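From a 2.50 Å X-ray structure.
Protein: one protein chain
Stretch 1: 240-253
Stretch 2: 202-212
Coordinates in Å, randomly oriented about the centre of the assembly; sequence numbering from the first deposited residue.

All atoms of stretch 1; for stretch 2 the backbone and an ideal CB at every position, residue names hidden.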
ATOM      1  N   LEU A 240      -1.694  15.308   1.006  1.00 34.45           N
ATOM      2  CA  LEU A 240      -1.505  14.095   1.778  1.00 31.20           C
ATOM      3  C   LEU A 240      -2.813  13.356   1.938  1.00 32.80           C
ATOM      4  O   LEU A 240      -2.844  12.131   1.880  1.00 36.22           O
ATOM      5  CB  LEU A 240      -0.907  14.421   3.134  1.00 30.61           C
ATOM      6  CG  LEU A 240      -0.653  13.227   4.055  1.00 32.63           C
ATOM      7  CD1 LEU A 240       0.480  12.411   3.559  1.00 31.46           C
ATOM      8  CD2 LEU A 240      -0.378  13.690   5.455  1.00 27.96           C
ATOM      9  N   ILE A 241      -3.899  14.092   2.126  1.00 32.29           N
ATOM     10  CA  ILE A 241      -5.217  13.486   2.130  1.00 31.95           C
ATOM     11  C   ILE A 241      -5.526  12.856   0.771  1.00 32.43           C
ATOM     12  O   ILE A 241      -6.080  11.761   0.696  1.00 32.72           O
ATOM     13  CB  ILE A 241      -6.253  14.546   2.549  1.00 34.17           C
ATOM     14  CG1 ILE A 241      -5.986  14.979   3.992  1.00 32.36           C
ATOM     15  CG2 ILE A 241      -7.649  14.060   2.417  1.00 29.61           C
ATOM     16  CD1 ILE A 241      -6.858  16.091   4.468  1.00 31.96           C
ATOM     17  N   ASN A 242      -5.133  13.511  -0.314  1.00 32.25           N
ATOM     18  CA  ASN A 242      -5.507  13.028  -1.639  1.00 36.51           C
ATOM     19  C   ASN A 242      -4.810  11.720  -1.985  1.00 32.15           C
ATOM     20  O   ASN A 242      -5.429  10.823  -2.548  1.00 33.07           O
ATOM     21  CB  ASN A 242      -5.218  14.097  -2.677  1.00 31.28           C
ATOM     22  CG  ASN A 242      -6.289  15.142  -2.722  1.00 35.38           C
ATOM     23  OD1 ASN A 242      -7.395  14.908  -2.283  1.00 36.15           O
ATOM     24  ND2 ASN A 242      -5.976  16.290  -3.276  1.00 35.70           N
ATOM     25  N   ARG A 243      -3.538  11.582  -1.628  1.00 32.94           N
ATOM     26  CA  ARG A 243      -2.846  10.316  -1.814  1.00 31.73           C
ATOM     27  C   ARG A 243      -3.589   9.163  -1.155  1.00 34.00           C
ATOM     28  O   ARG A 243      -3.676   8.071  -1.720  1.00 35.36           O
ATOM     29  CB  ARG A 243      -1.430  10.394  -1.256  1.00 31.04           C
ATOM     30  CG  ARG A 243      -0.718   9.061  -1.307  1.00 30.11           C
ATOM     31  CD  ARG A 243       0.466   8.956  -0.398  1.00 33.76           C
ATOM     32  NE  ARG A 243       1.176  10.223  -0.287  1.00 42.34           N
ATOM     33  CZ  ARG A 243       2.051  10.514   0.666  1.00 41.24           C
ATOM     34  NH1 ARG A 243       2.324   9.624   1.585  1.00 41.37           N
ATOM     35  NH2 ARG A 243       2.647  11.697   0.703  1.00 39.80           N
ATOM     36  N   HIS A 244      -4.121   9.380   0.037  1.00 33.50           N
ATOM     37  CA  HIS A 244      -4.768   8.319   0.783  1.00 30.74           C
ATOM     38  C   HIS A 244      -6.229   8.106   0.404  1.00 33.47           C
ATOM     39  O   HIS A 244      -6.781   7.055   0.702  1.00 35.34           O
ATOM     40  CB  HIS A 244      -4.603   8.605   2.279  1.00 32.72           C
ATOM     41  CG  HIS A 244      -3.195   8.463   2.739  1.00 30.22           C
ATOM     42  ND1 HIS A 244      -2.307   9.509   2.740  1.00 33.19           N
ATOM     43  CD2 HIS A 244      -2.496   7.382   3.145  1.00 31.23           C
ATOM     44  CE1 HIS A 244      -1.126   9.085   3.144  1.00 31.21           C
ATOM     45  NE2 HIS A 244      -1.213   7.796   3.388  1.00 31.27           N
ATOM     46  N   LEU A 245      -6.867   9.072  -0.246  1.00 33.59           N
ATOM     47  CA  LEU A 245      -8.126   8.794  -0.921  1.00 32.36           C
ATOM     48  C   LEU A 245      -7.997   7.588  -1.847  1.00 36.89           C
ATOM     49  O   LEU A 245      -8.867   6.706  -1.877  1.00 34.63           O
ATOM     50  CB  LEU A 245      -8.558  10.011  -1.719  1.00 34.45           C
ATOM     51  CG  LEU A 245      -9.473  11.015  -1.040  1.00 36.32           C
ATOM     52  CD1 LEU A 245      -9.902  12.054  -2.054  1.00 35.87           C
ATOM     53  CD2 LEU A 245     -10.667  10.311  -0.463  1.00 31.47           C
ATOM     54  N   GLY A 246      -6.898   7.518  -2.575  1.00 32.56           N
ATOM     55  CA  GLY A 246      -6.701   6.434  -3.494  1.00 34.07           C
ATOM     56  C   GLY A 246      -6.289   5.186  -2.778  1.00 32.04           C
ATOM     57  O   GLY A 246      -6.764   4.105  -3.087  1.00 37.74           O
ATOM     58  N   GLN A 247      -5.407   5.345  -1.804  1.00 33.19           N
ATOM     59  CA  GLN A 247      -4.916   4.212  -1.040  1.00 35.09           C
ATOM     60  C   GLN A 247      -6.046   3.492  -0.338  1.00 36.04           C
ATOM     61  O   GLN A 247      -6.107   2.263  -0.360  1.00 41.31           O
ATOM     62  CB  GLN A 247      -3.878   4.674  -0.025  1.00 33.17           C
ATOM     63  CG  GLN A 247      -2.957   3.604   0.449  1.00 35.75           C
ATOM     64  CD  GLN A 247      -2.139   4.010   1.652  1.00 35.44           C
ATOM     65  OE1 GLN A 247      -2.628   3.962   2.758  1.00 42.56           O
ATOM     66  NE2 GLN A 247      -0.893   4.392   1.448  1.00 35.20           N
ATOM     67  N   VAL A 248      -6.953   4.242   0.281  1.00 34.40           N
ATOM     68  CA  VAL A 248      -7.985   3.614   1.083  1.00 34.64           C
ATOM     69  C   VAL A 248      -9.086   3.091   0.186  1.00 37.14           C
ATOM     70  O   VAL A 248      -9.668   2.043   0.464  1.00 37.99           O
ATOM     71  CB  VAL A 248      -8.516   4.580   2.168  1.00 34.61           C
ATOM     72  CG1 VAL A 248      -9.529   5.544   1.638  1.00 35.26           C
ATOM     73  CG2 VAL A 248      -9.123   3.826   3.310  1.00 33.88           C
ATOM     74  N   SER A 249      -9.350   3.776  -0.923  1.00 37.80           N
ATOM     75  CA  SER A 249     -10.270   3.248  -1.922  1.00 40.59           C
ATOM     76  C   SER A 249      -9.845   1.867  -2.391  1.00 37.97           C
ATOM     77  O   SER A 249     -10.657   0.950  -2.484  1.00 40.12           O
ATOM     78  CB  SER A 249     -10.333   4.186  -3.112  1.00 38.59           C
ATOM     79  OG  SER A 249     -11.416   3.833  -3.915  1.00 39.87           O
ATOM     80  N   HIS A 250      -8.575   1.710  -2.711  1.00 35.59           N
ATOM     81  CA  HIS A 250      -8.094   0.400  -3.092  1.00 37.56           C
ATOM     82  C   HIS A 250      -8.328  -0.605  -1.975  1.00 40.04           C
ATOM     83  O   HIS A 250      -8.821  -1.707  -2.211  1.00 42.26           O
ATOM     84  CB  HIS A 250      -6.616   0.479  -3.451  1.00 37.05           C
ATOM     85  CG  HIS A 250      -6.099  -0.747  -4.120  1.00 37.74           C
ATOM     86  ND1 HIS A 250      -6.416  -1.071  -5.420  1.00 36.08           N
ATOM     87  CD2 HIS A 250      -5.307  -1.739  -3.665  1.00 37.06           C
ATOM     88  CE1 HIS A 250      -5.823  -2.202  -5.740  1.00 35.31           C
ATOM     89  NE2 HIS A 250      -5.151  -2.633  -4.689  1.00 34.24           N
ATOM     90  N   ALA A 251      -7.979  -0.233  -0.745  1.00 40.53           N
ATOM     91  CA  ALA A 251      -8.208  -1.116   0.390  1.00 39.78           C
ATOM     92  C   ALA A 251      -9.676  -1.464   0.523  1.00 38.96           C
ATOM     93  O   ALA A 251     -10.038  -2.620   0.733  1.00 40.40           O
ATOM     94  CB  ALA A 251      -7.700  -0.453   1.664  1.00 35.95           C
ATOM     95  N   TYR A 252     -10.534  -0.473   0.383  1.00 37.51           N
ATOM     96  CA  TYR A 252     -11.956  -0.678   0.564  1.00 38.72           C
ATOM     97  C   TYR A 252     -12.520  -1.648  -0.454  1.00 40.26           C
ATOM     98  O   TYR A 252     -13.448  -2.395  -0.152  1.00 43.34           O
ATOM     99  CB  TYR A 252     -12.643   0.672   0.466  1.00 38.85           C
ATOM    100  CG  TYR A 252     -14.130   0.682   0.552  1.00 39.84           C
ATOM    101  CD1 TYR A 252     -14.762   0.634   1.775  1.00 40.25           C
ATOM    102  CD2 TYR A 252     -14.909   0.819  -0.586  1.00 40.93           C
ATOM    103  CE1 TYR A 252     -16.118   0.679   1.873  1.00 39.36           C
ATOM    104  CE2 TYR A 252     -16.274   0.868  -0.496  1.00 39.04           C
ATOM    105  CZ  TYR A 252     -16.869   0.796   0.745  1.00 41.08           C
ATOM    106  OH  TYR A 252     -18.225   0.839   0.864  1.00 47.80           O
ATOM    107  N   HIS A 253     -11.985  -1.656  -1.658  1.00 41.74           N
ATOM    108  CA  HIS A 253     -12.544  -2.495  -2.698  1.00 39.64           C
ATOM    109  C   HIS A 253     -11.861  -3.843  -2.829  1.00 40.84           C
ATOM    110  O   HIS A 253     -12.455  -4.755  -3.395  1.00 41.82           O
ATOM    111  CB  HIS A 253     -12.505  -1.759  -4.021  1.00 38.31           C
ATOM    112  CG  HIS A 253     -13.579  -0.736  -4.168  1.00 37.84           C
ATOM    113  ND1 HIS A 253     -13.325   0.613  -4.177  1.00 42.74           N
ATOM    114  CD2 HIS A 253     -14.917  -0.862  -4.310  1.00 38.00           C
ATOM    115  CE1 HIS A 253     -14.457   1.274  -4.333  1.00 41.64           C
ATOM    116  NE2 HIS A 253     -15.438   0.401  -4.411  1.00 42.86           N
ATOM    117  N   UNK A 202     -12.916   0.146  10.318  1.00 35.16           N
ATOM    118  CA  UNK A 202     -11.739   1.004  10.269  1.00 35.19           C
ATOM    119  C   UNK A 202     -11.541   1.564   8.872  1.00 38.72           C
ATOM    120  O   UNK A 202     -11.365   2.771   8.687  1.00 38.45           O
ATOM    121  CB  UNK A 202     -10.493   0.235  10.712  1.00 35.19           C
ATOM    122  N   UNK A 203     -11.572   0.689   7.868  1.00 35.41           N
ATOM    123  CA  UNK A 203     -11.393   1.144   6.502  1.00 35.76           C
ATOM    124  C   UNK A 203     -12.518   2.082   6.111  1.00 36.82           C
ATOM    125  O   UNK A 203     -12.294   3.167   5.574  1.00 37.65           O
ATOM    126  CB  UNK A 203     -11.326  -0.043   5.539  1.00 35.76           C
ATOM    127  N   UNK A 204     -13.743   1.680   6.388  1.00 36.16           N
ATOM    128  CA  UNK A 204     -14.865   2.469   5.932  1.00 38.55           C
ATOM    129  C   UNK A 204     -14.911   3.813   6.640  1.00 40.02           C
ATOM    130  O   UNK A 204     -15.202   4.838   6.020  1.00 40.86           O
ATOM    131  CB  UNK A 204     -16.174   1.707   6.150  1.00 38.55           C
ATOM    132  N   UNK A 205     -14.581   3.838   7.923  1.00 40.58           N
ATOM    133  CA  UNK A 205     -14.518   5.105   8.636  1.00 41.81           C
ATOM    134  C   UNK A 205     -13.430   6.008   8.084  1.00 40.01           C
ATOM    135  O   UNK A 205     -13.661   7.191   7.842  1.00 37.94           O
ATOM    136  CB  UNK A 205     -14.285   4.861  10.128  1.00 41.81           C
ATOM    137  N   UNK A 206     -12.228   5.476   7.903  1.00 36.94           N
ATOM    138  CA  UNK A 206     -11.145   6.326   7.435  1.00 35.39           C
ATOM    139  C   UNK A 206     -11.454   6.909   6.061  1.00 37.83           C
ATOM    140  O   UNK A 206     -11.120   8.062   5.774  1.00 38.26           O
ATOM    141  CB  UNK A 206      -9.834   5.538   7.391  1.00 35.39           C
ATOM    142  N   UNK A 207     -12.128   6.141   5.210  1.00 36.99           N
ATOM    143  CA  UNK A 207     -12.453   6.654   3.894  1.00 34.78           C
ATOM    144  C   UNK A 207     -13.413   7.824   3.999  1.00 37.18           C
ATOM    145  O   UNK A 207     -13.228   8.843   3.336  1.00 42.94           O
ATOM    146  CB  UNK A 207     -13.051   5.550   3.019  1.00 34.78           C
ATOM    147  N   UNK A 208     -14.420   7.721   4.852  1.00 35.36           N
ATOM    148  CA  UNK A 208     -15.376   8.799   4.963  1.00 37.09           C
ATOM    149  C   UNK A 208     -14.766  10.052   5.545  1.00 37.90           C
ATOM    150  O   UNK A 208     -15.093  11.163   5.140  1.00 37.85           O
ATOM    151  CB  UNK A 208     -16.567   8.358   5.816  1.00 37.09           C
ATOM    152  N   UNK A 209     -13.867   9.895   6.498  1.00 37.45           N
ATOM    153  CA  UNK A 209     -13.138  11.045   6.983  1.00 36.24           C
ATOM    154  C   UNK A 209     -12.341  11.673   5.857  1.00 37.55           C
ATOM    155  O   UNK A 209     -12.417  12.887   5.627  1.00 37.11           O
ATOM    156  CB  UNK A 209     -12.218  10.653   8.141  1.00 36.24           C
ATOM    157  N   UNK A 210     -11.608  10.855   5.106  1.00 35.73           N
ATOM    158  CA  UNK A 210     -10.824  11.423   4.029  1.00 32.50           C
ATOM    159  C   UNK A 210     -11.716  12.056   2.975  1.00 35.75           C
ATOM    160  O   UNK A 210     -11.353  13.077   2.394  1.00 36.33           O
ATOM    161  CB  UNK A 210      -9.935  10.351   3.396  1.00 32.50           C
ATOM    162  N   UNK A 211     -12.902  11.512   2.743  1.00 36.01           N
ATOM    163  CA  UNK A 211     -13.769  12.177   1.787  1.00 36.57           C
ATOM    164  C   UNK A 211     -14.266  13.498   2.343  1.00 38.25           C
ATOM    165  O   UNK A 211     -14.388  14.479   1.607  1.00 39.12           O
ATOM    166  CB  UNK A 211     -14.950  11.278   1.416  1.00 36.57           C
ATOM    167  N   UNK A 212     -14.522  13.551   3.645  1.00 36.64           N
ATOM    168  CA  UNK A 212     -15.017  14.783   4.233  1.00 38.02           C
ATOM    169  C   UNK A 212     -13.947  15.869   4.194  1.00 38.44           C
ATOM    170  O   UNK A 212     -14.193  16.977   3.709  1.00 37.96           O
ATOM    171  CB  UNK A 212     -15.477  14.540   5.672  1.00 38.02           C
TER

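Both stretches are helical, and their N-to-C directions run at 148° to one another, with an axial closest approach of 9.6 Å. This spacing leaves room for side chains to interlock, and the CB directions of stretch 2 separate positions that meet stretch 1 from those that do not.

Position 202 has nothing of stretch 1 within 5.5 Å of its ideal CB, so the visible atoms scarcely restrict it; it is Phe202.

At 203 the CB points toward stretch 1, 5.0 Å from Val248 CG2 and 5.3 Å from Ala251 CB. A medium aliphatic side chain such as valine, isoleucine, leucine or methionine would suit. The residue is Ile203 (chi1 m, chi2 t), whose CG2 lies 3.9 Å from Tyr252 CB, near the plane of the tyrosine ring at its edge, and 4.1 Å from Val248 CG2.

The CB of 204 points sideways, 4.4 Å from Tyr252 CE1, where small polar or aliphatic groups could fit beside the ring. Asn204 brings OD1 to 3.6 Å from Tyr252 CE1, a contact without a hydrogen bond. Position 205 is out of reach and leaves the choice open; it is Asp205.

At 206 the CB points toward stretch 1, 4.5 Å from Val248 CG2, which favours an apolar residue. Leu206 places CD2 4.2 Å from that same Val248 CG2.

Position 207 faces Val248 CG1 at 3.8 Å from its ideal CB, with the Tyr252 ring and Ser249 farther along. An aliphatic stem is needed first; leucine, methionine, glutamine or glutamate are all plausible. Gln207, extended with chi1 and chi2 both t, packs CB 3.7 Å from Val248 CG1 and lays NE2 over one face of the Tyr252 ring, 3.6 Å from CG. A water donates to Gln207 OE1 (3.2 Å from the water O) and hydrogen-bonds to Ser249 OG (3.0 Å from the water O), bridging the helices.

Position 208 points away and tolerates many residues, including the deposited Gly208. Position 209 is equally unconstrained and is Leu209.

At 210 the ideal CB lies 3.9 Å from Leu245 CD2 and 4.5 Å from Ile241 CG2, facing an apolar hollow that calls for leucine, isoleucine or methionine. Leu210 fills it as a knob among Ile241, His244, Leu245 and Val248; its CD2 lies 4.0 Å from Ile241 CG2 and its CD1 4.0 Å from Val248 CG1.

The CB of 211 points away, though Leu245 CD2 is 4.8 Å off, so a long flexible chain could graze it. Gln211 does so, its CG 4.0 Å from Leu245 CD2. Position 212, out of reach, is Gln212.

Stretch 2 202-212: FINDLQGLLQQ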
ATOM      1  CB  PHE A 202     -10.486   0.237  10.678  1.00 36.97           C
ATOM      2  CG  PHE A 202     -10.386  -0.048  12.130  1.00 37.97           C
ATOM      3  CD1 PHE A 202     -10.902   0.824  13.065  1.00 40.30           C
ATOM      4  CD2 PHE A 202      -9.750  -1.180  12.574  1.00 39.25           C
ATOM      5  CE1 PHE A 202     -10.786   0.560  14.404  1.00 38.72           C
ATOM      6  CE2 PHE A 202      -9.652  -1.446  13.924  1.00 35.92           C
ATOM      7  CZ  PHE A 202     -10.167  -0.578  14.825  1.00 35.59           C
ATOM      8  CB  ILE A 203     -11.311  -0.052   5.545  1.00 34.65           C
ATOM      9  CG1 ILE A 203     -10.099  -0.908   5.863  1.00 33.94           C
ATOM     10  CG2 ILE A 203     -11.272   0.410   4.113  1.00 35.06           C
ATOM     11  CD1 ILE A 203     -10.075  -2.179   5.022  1.00 34.28           C
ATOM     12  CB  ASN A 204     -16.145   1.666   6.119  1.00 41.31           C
ATOM     13  CG  ASN A 204     -17.346   2.383   5.624  1.00 43.62           C
ATOM     14  OD1 ASN A 204     -17.457   2.746   4.458  1.00 46.49           O
ATOM     15  ND2 ASN A 204     -18.268   2.601   6.516  1.00 46.71           N
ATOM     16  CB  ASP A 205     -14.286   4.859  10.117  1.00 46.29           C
ATOM     17  CG  ASP A 205     -15.501   4.339  10.805  1.00 49.63           C
ATOM     18  OD1 ASP A 205     -16.612   4.541  10.296  1.00 56.13           O
ATOM     19  OD2 ASP A 205     -15.342   3.721  11.855  1.00 47.21           O
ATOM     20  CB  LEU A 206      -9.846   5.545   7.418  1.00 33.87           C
ATOM     21  CG  LEU A 206      -8.689   6.343   6.861  1.00 32.30           C
ATOM     22  CD1 LEU A 206      -8.453   7.547   7.742  1.00 30.56           C
ATOM     23  CD2 LEU A 206      -7.452   5.503   6.768  1.00 29.51           C
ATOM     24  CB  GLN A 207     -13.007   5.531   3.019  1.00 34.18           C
ATOM     25  CG  GLN A 207     -13.485   5.988   1.646  1.00 42.82           C
ATOM     26  CD  GLN A 207     -13.812   4.845   0.679  1.00 42.88           C
ATOM     27  OE1 GLN A 207     -13.106   4.624  -0.292  1.00 41.57           O
ATOM     28  NE2 GLN A 207     -14.885   4.136   0.944  1.00 44.63           N
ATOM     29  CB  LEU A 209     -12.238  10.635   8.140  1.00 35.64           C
ATOM     30  CG  LEU A 209     -11.632  11.788   8.934  1.00 44.26           C
ATOM     31  CD1 LEU A 209     -12.676  12.826   9.369  1.00 44.33           C
ATOM     32  CD2 LEU A 209     -10.976  11.214  10.137  1.00 39.80           C
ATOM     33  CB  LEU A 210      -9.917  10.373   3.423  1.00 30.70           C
ATOM     34  CG  LEU A 210      -8.894   9.812   4.386  1.00 31.72           C
ATOM     35  CD1 LEU A 210      -8.172   8.649   3.757  1.00 32.68           C
ATOM     36  CD2 LEU A 210      -7.920  10.871   4.817  1.00 32.18           C
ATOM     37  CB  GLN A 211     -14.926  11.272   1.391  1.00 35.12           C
ATOM     38  CG  GLN A 211     -14.492  10.107   0.520  1.00 35.62           C
ATOM     39  CD  GLN A 211     -15.448   8.952   0.584  1.00 39.62           C
ATOM     40  OE1 GLN A 211     -16.259   8.864   1.494  1.00 41.89           O
ATOM     41  NE2 GLN A 211     -15.354   8.052  -0.373  1.00 40.03           N
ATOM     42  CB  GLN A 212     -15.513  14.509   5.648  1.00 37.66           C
ATOM     43  CG  GLN A 212     -16.806  13.725   5.675  1.00 38.85           C
ATOM     44  CD  GLN A 212     -17.004  12.890   6.931  1.00 40.95           C
ATOM     45  OE1 GLN A 212     -16.198  12.910   7.837  1.00 45.93           O
ATOM     46  NE2 GLN A 212     -18.091  12.151   6.979  1.00 47.84           N
TER
HETATM   47  O   HOH W   1     -14.328   4.292  -3.199  1.00 52.64           O
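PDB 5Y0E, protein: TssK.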